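Local atomic coordinates of LbpB B-lobe (Moraxella bovis, PDB entry 3UAQ), a protein that probably binds host lactoferrin as a surface lipoprotein that helps the bacterium acquire iron, this structure being its N-terminal lobe. Residues A[221-226]-A[253-258]; A[285-290]-A[302-307]. All blocks are in the same frame, centred on the assembly; numbering follows the deposited sequence.

Contact 1: A[221-226]-A[253-258]; sequences FAEQVF and LSTKQK
Val225 and Lys258 carry the centre of this contact, their side chains crossing at about a right angle where the loop 221-226 comes alongside the end of strand 248-257. The two methyl groups of Val225 divide the work. CG1, anti to the backbone N (chi1 -163°), rests on the base of the lysine, with Val225 CG1 3.6 Å from Lys258 CB, and also meets the CG methylene of Lys256. Val225 CG2 lies instead 3.5 Å from Lys256 O. Beyond the valine, one backbone hydrogen bond ties the two segments together: Phe226 N donates to Lys258 O at 3.2 Å, bent to 138° at the hydrogen. The ring of Phe226 turns outward from Lys258, though Phe226 CD2 still comes within 4.2 Å of Lys258 CE, at an oblique angle. The extended lysine turns at its last torsion, and NZ is held by the carbonyl oxygens of Ala261 and Ser263.

Toward the barrel, Glu223 and Thr255 reach for each other tip to tip. What faces the carboxylate is the methyl group, Thr255 CG2 standing 3.8 Å from Glu223 OE1. The acid finds its polar partners elsewhere: OE2 forms a salt bridge with Arg270 of the adjacent strand 266-278, and OE1 is hydrogen-bonded to His236.

Across the contact, van der Waals contacts of methyl and methylene groups dominate, some of them against oxygen atoms, with a single backbone bond. The buried charge of Glu223 is probably balanced by Arg270, which would link this loop to the barrel wall beyond the strand it packs on.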
# COMPACT_ATOMS: atom_id res chain seq x y z
N PHE A 221 -3.52 -15.16 -0.02
CA PHE A 221 -3.84 -14.44 -1.25
C PHE A 221 -4.22 -15.36 -2.41
O PHE A 221 -4.73 -14.90 -3.44
CB PHE A 221 -2.68 -13.53 -1.66
CG PHE A 221 -1.43 -14.27 -2.06
CD1 PHE A 221 -0.35 -14.35 -1.19
CD2 PHE A 221 -1.33 -14.88 -3.30
CE1 PHE A 221 0.80 -15.03 -1.56
CE2 PHE A 221 -0.18 -15.57 -3.67
CZ PHE A 221 0.88 -15.64 -2.80
N ALA A 222 -3.97 -16.66 -2.26
CA ALA A 222 -4.27 -17.62 -3.31
C ALA A 222 -5.58 -18.36 -3.04
O ALA A 222 -6.05 -19.14 -3.87
CB ALA A 222 -3.13 -18.61 -3.49
N GLU A 223 -6.17 -18.11 -1.87
CA GLU A 223 -7.45 -18.73 -1.55
C GLU A 223 -8.57 -17.96 -2.24
O GLU A 223 -8.67 -16.74 -2.14
CB GLU A 223 -7.66 -18.81 -0.04
CG GLU A 223 -8.65 -19.89 0.36
CD GLU A 223 -8.56 -20.27 1.83
OE1 GLU A 223 -7.85 -19.57 2.59
OE2 GLU A 223 -9.20 -21.27 2.22
N GLN A 224 -9.41 -18.70 -2.96
CA GLN A 224 -10.34 -18.09 -3.91
C GLN A 224 -11.66 -17.60 -3.33
O GLN A 224 -12.43 -18.36 -2.74
CB GLN A 224 -10.61 -19.07 -5.06
CG GLN A 224 -9.35 -19.59 -5.77
CD GLN A 224 -9.67 -20.45 -6.97
OE1 GLN A 224 -10.63 -21.23 -6.96
NE2 GLN A 224 -8.87 -20.30 -8.03
N VAL A 225 -11.92 -16.31 -3.51
CA VAL A 225 -13.25 -15.76 -3.35
C VAL A 225 -13.65 -15.21 -4.71
O VAL A 225 -12.79 -14.88 -5.53
CB VAL A 225 -13.29 -14.64 -2.29
CG1 VAL A 225 -14.73 -14.39 -1.85
CG2 VAL A 225 -12.45 -15.02 -1.10
N PHE A 226 -14.95 -15.10 -4.94
CA PHE A 226 -15.45 -14.75 -6.26
C PHE A 226 -15.16 -13.31 -6.70
O PHE A 226 -15.31 -12.37 -5.92
CB PHE A 226 -16.95 -15.00 -6.34
CG PHE A 226 -17.54 -14.58 -7.65
CD1 PHE A 226 -17.50 -15.44 -8.74
CD2 PHE A 226 -18.11 -13.33 -7.81
CE1 PHE A 226 -18.03 -15.06 -9.97
CE2 PHE A 226 -18.65 -12.94 -9.04
CZ PHE A 226 -18.60 -13.81 -10.12
N LEU A 253 -9.61 -17.00 14.10
CA LEU A 253 -9.26 -16.63 12.73
C LEU A 253 -10.15 -17.40 11.77
O LEU A 253 -10.21 -18.63 11.83
CB LEU A 253 -7.80 -16.96 12.43
CG LEU A 253 -6.83 -16.85 13.60
CD1 LEU A 253 -5.48 -17.46 13.25
CD2 LEU A 253 -6.69 -15.40 14.03
N SER A 254 -10.85 -16.69 10.90
CA SER A 254 -11.79 -17.31 9.98
C SER A 254 -11.49 -16.90 8.55
O SER A 254 -10.70 -15.99 8.31
CB SER A 254 -13.23 -16.96 10.35
OG SER A 254 -13.28 -15.89 11.28
N THR A 255 -12.13 -17.58 7.61
CA THR A 255 -11.93 -17.28 6.20
C THR A 255 -13.26 -16.96 5.53
O THR A 255 -14.26 -17.66 5.74
CB THR A 255 -11.27 -18.44 5.45
OG1 THR A 255 -10.03 -18.78 6.08
CG2 THR A 255 -11.01 -18.05 3.98
N LYS A 256 -13.27 -15.89 4.74
CA LYS A 256 -14.43 -15.56 3.93
C LYS A 256 -14.48 -16.46 2.69
O LYS A 256 -13.57 -16.45 1.86
CB LYS A 256 -14.39 -14.09 3.50
CG LYS A 256 -14.99 -13.84 2.12
CD LYS A 256 -15.32 -12.36 1.90
CE LYS A 256 -14.16 -11.47 2.26
NZ LYS A 256 -14.16 -10.20 1.46
N GLN A 257 -15.54 -17.25 2.60
CA GLN A 257 -15.90 -17.96 1.38
C GLN A 257 -17.08 -17.24 0.73
O GLN A 257 -17.97 -16.74 1.41
CB GLN A 257 -16.31 -19.40 1.68
CG GLN A 257 -15.74 -19.97 2.96
CD GLN A 257 -14.86 -21.18 2.70
OE1 GLN A 257 -13.73 -21.24 3.18
NE2 GLN A 257 -15.36 -22.13 1.93
N LYS A 258 -17.05 -17.18 -0.60
CA LYS A 258 -18.19 -16.72 -1.38
C LYS A 258 -18.01 -17.31 -2.77
O LYS A 258 -17.05 -16.99 -3.48
CB LYS A 258 -18.23 -15.19 -1.46
CG LYS A 258 -19.17 -14.65 -2.53
CD LYS A 258 -18.90 -13.18 -2.83
CE LYS A 258 -19.75 -12.66 -3.99
NZ LYS A 258 -21.19 -12.48 -3.65

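Contact 2: A[285-290]-A[302-307]; sequences SAIAKN and NKNADN
Asn307 N donates to Ser285 OG at 2.8 Å, and Ala288 N to the side-chain oxygen Asn304 OD1 at 2.9 Å; these two bonds flank the antiparallel pairing of strands 281-288 and 305-314 in the wall of the β-barrel. Between them Ala286 and Ala305 form a hydrogen-bonded pair, Ala305 N donating to Ala286 O at 2.8 Å and Ala286 N to Ala305 O at 3.1 Å.

Asn304 extends this pairing with its amide. Its CG lies beside its own backbone N (chi1 -62°), and the amide oxygen beyond it accepts from Ala288 N in a nearly straight bond (170°), with the donor well above the plane of the amide. The other end of the amide is also tethered: ND2 donates to Asp306 OD1 on the syn side of the carboxylate, which fixes the rotation of the group. Asp306 OD2 is bonded in turn to Asn328, so a second-shell residue helps position the acid that steadies Asn304.

Packing is made of small groups. Ala286 CB and Ala305 CB meet at 4.0 Å on one face of the sheet, where Phe325 of strand 320-326 touches both. Ile287 points away from the neighbouring segment and crosses Asn304 obliquely, its CG2 near OD1. Farther along, Ala288 CB lies 3.6 Å from Asn304 OD1 and 3.8 Å from Lys303 O.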
# COMPACT_ATOMS: atom_id res chain seq x y z
N SER A 285 -1.24 -21.37 22.23
CA SER A 285 -1.61 -22.35 21.23
C SER A 285 -2.62 -21.82 20.21
O SER A 285 -3.46 -20.97 20.54
CB SER A 285 -2.16 -23.60 21.90
OG SER A 285 -1.26 -24.08 22.88
N ALA A 286 -2.51 -22.34 18.99
CA ALA A 286 -3.53 -22.18 17.97
C ALA A 286 -4.23 -23.53 17.84
O ALA A 286 -3.57 -24.57 17.72
CB ALA A 286 -2.91 -21.76 16.64
N ILE A 287 -5.55 -23.52 17.88
CA ILE A 287 -6.32 -24.75 17.88
C ILE A 287 -7.16 -24.88 16.60
O ILE A 287 -7.94 -23.99 16.26
CB ILE A 287 -7.25 -24.84 19.11
CG1 ILE A 287 -6.41 -24.96 20.39
CG2 ILE A 287 -8.21 -26.01 18.99
CD1 ILE A 287 -6.41 -23.70 21.25
N ALA A 288 -6.98 -25.99 15.89
CA ALA A 288 -7.71 -26.23 14.65
C ALA A 288 -9.16 -26.62 14.94
O ALA A 288 -9.43 -27.46 15.81
CB ALA A 288 -7.02 -27.30 13.81
N LYS A 289 -10.09 -26.01 14.21
CA LYS A 289 -11.51 -26.20 14.44
C LYS A 289 -12.06 -27.44 13.72
O LYS A 289 -13.16 -27.89 14.02
CB LYS A 289 -12.29 -24.96 14.00
CG LYS A 289 -11.84 -23.67 14.65
CD LYS A 289 -12.18 -23.64 16.14
CE LYS A 289 -13.68 -23.44 16.35
NZ LYS A 289 -14.10 -23.52 17.78
N ASN A 290 -11.30 -27.97 12.77
CA ASN A 290 -11.80 -29.07 11.96
C ASN A 290 -11.10 -30.40 12.25
O ASN A 290 -11.75 -31.39 12.59
CB ASN A 290 -11.69 -28.73 10.48
CG ASN A 290 -12.77 -29.39 9.64
OD1 ASN A 290 -13.07 -30.58 9.81
ND2 ASN A 290 -13.35 -28.62 8.73
N ASN A 302 -5.80 -28.80 9.68
CA ASN A 302 -6.25 -29.87 10.56
C ASN A 302 -5.36 -30.09 11.79
O ASN A 302 -5.66 -30.93 12.64
CB ASN A 302 -6.38 -31.18 9.78
CG ASN A 302 -5.18 -31.47 8.90
OD1 ASN A 302 -4.46 -30.55 8.50
ND2 ASN A 302 -4.95 -32.74 8.60
N LYS A 303 -4.25 -29.35 11.88
CA LYS A 303 -3.34 -29.51 13.01
C LYS A 303 -3.25 -28.24 13.83
O LYS A 303 -3.26 -27.13 13.29
CB LYS A 303 -1.94 -29.90 12.53
CG LYS A 303 -1.88 -31.16 11.71
CD LYS A 303 -2.50 -32.34 12.44
CE LYS A 303 -2.36 -33.62 11.63
NZ LYS A 303 -3.26 -34.70 12.11
N ASN A 304 -3.14 -28.41 15.14
CA ASN A 304 -2.89 -27.29 16.04
C ASN A 304 -1.47 -26.78 15.91
O ASN A 304 -0.64 -27.37 15.21
CB ASN A 304 -3.09 -27.73 17.49
CG ASN A 304 -4.51 -28.16 17.78
OD1 ASN A 304 -5.37 -28.14 16.91
ND2 ASN A 304 -4.75 -28.56 19.03
N ALA A 305 -1.21 -25.67 16.60
CA ALA A 305 0.14 -25.28 16.94
C ALA A 305 0.15 -25.21 18.46
O ALA A 305 0.01 -24.13 19.04
CB ALA A 305 0.49 -23.93 16.34
N ASP A 306 0.26 -26.37 19.11
CA ASP A 306 0.22 -26.45 20.57
C ASP A 306 1.48 -25.86 21.18
O ASP A 306 2.59 -26.35 20.94
CB ASP A 306 0.04 -27.90 21.04
CG ASP A 306 -1.23 -28.54 20.50
OD1 ASP A 306 -2.34 -28.11 20.91
OD2 ASP A 306 -1.13 -29.49 19.70
N ASN A 307 1.32 -24.78 21.94
CA ASN A 307 2.47 -24.09 22.50
C ASN A 307 3.46 -23.67 21.41
O ASN A 307 4.67 -23.71 21.62
CB ASN A 307 3.19 -24.97 23.52
CG ASN A 307 2.53 -24.93 24.88
OD1 ASN A 307 2.29 -23.86 25.43
ND2 ASN A 307 2.22 -26.10 25.43

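In the fold
Both segments of contact 1 precede those of contact 2 in the chain, and both contacts belong to the same antiparallel, curled sheet of the barrel. Their centres lie 19 Å apart and their nearest atoms about 6 Å, so they do not touch. Strand 248-257 of contact 1 pairs with strand 266-278, which pairs with strand 281-288 of contact 2, so a single strand separates them. Arg270 of that strand reaches both neighbourhoods, its side chain on the contact 1 side and its backbone bonded to Lys289 just past strand 281-288. Within one domain, contact 2 thus builds the barrel wall, whereas contact 1 holds the long loop between strands 170-184 and 236-243 against it.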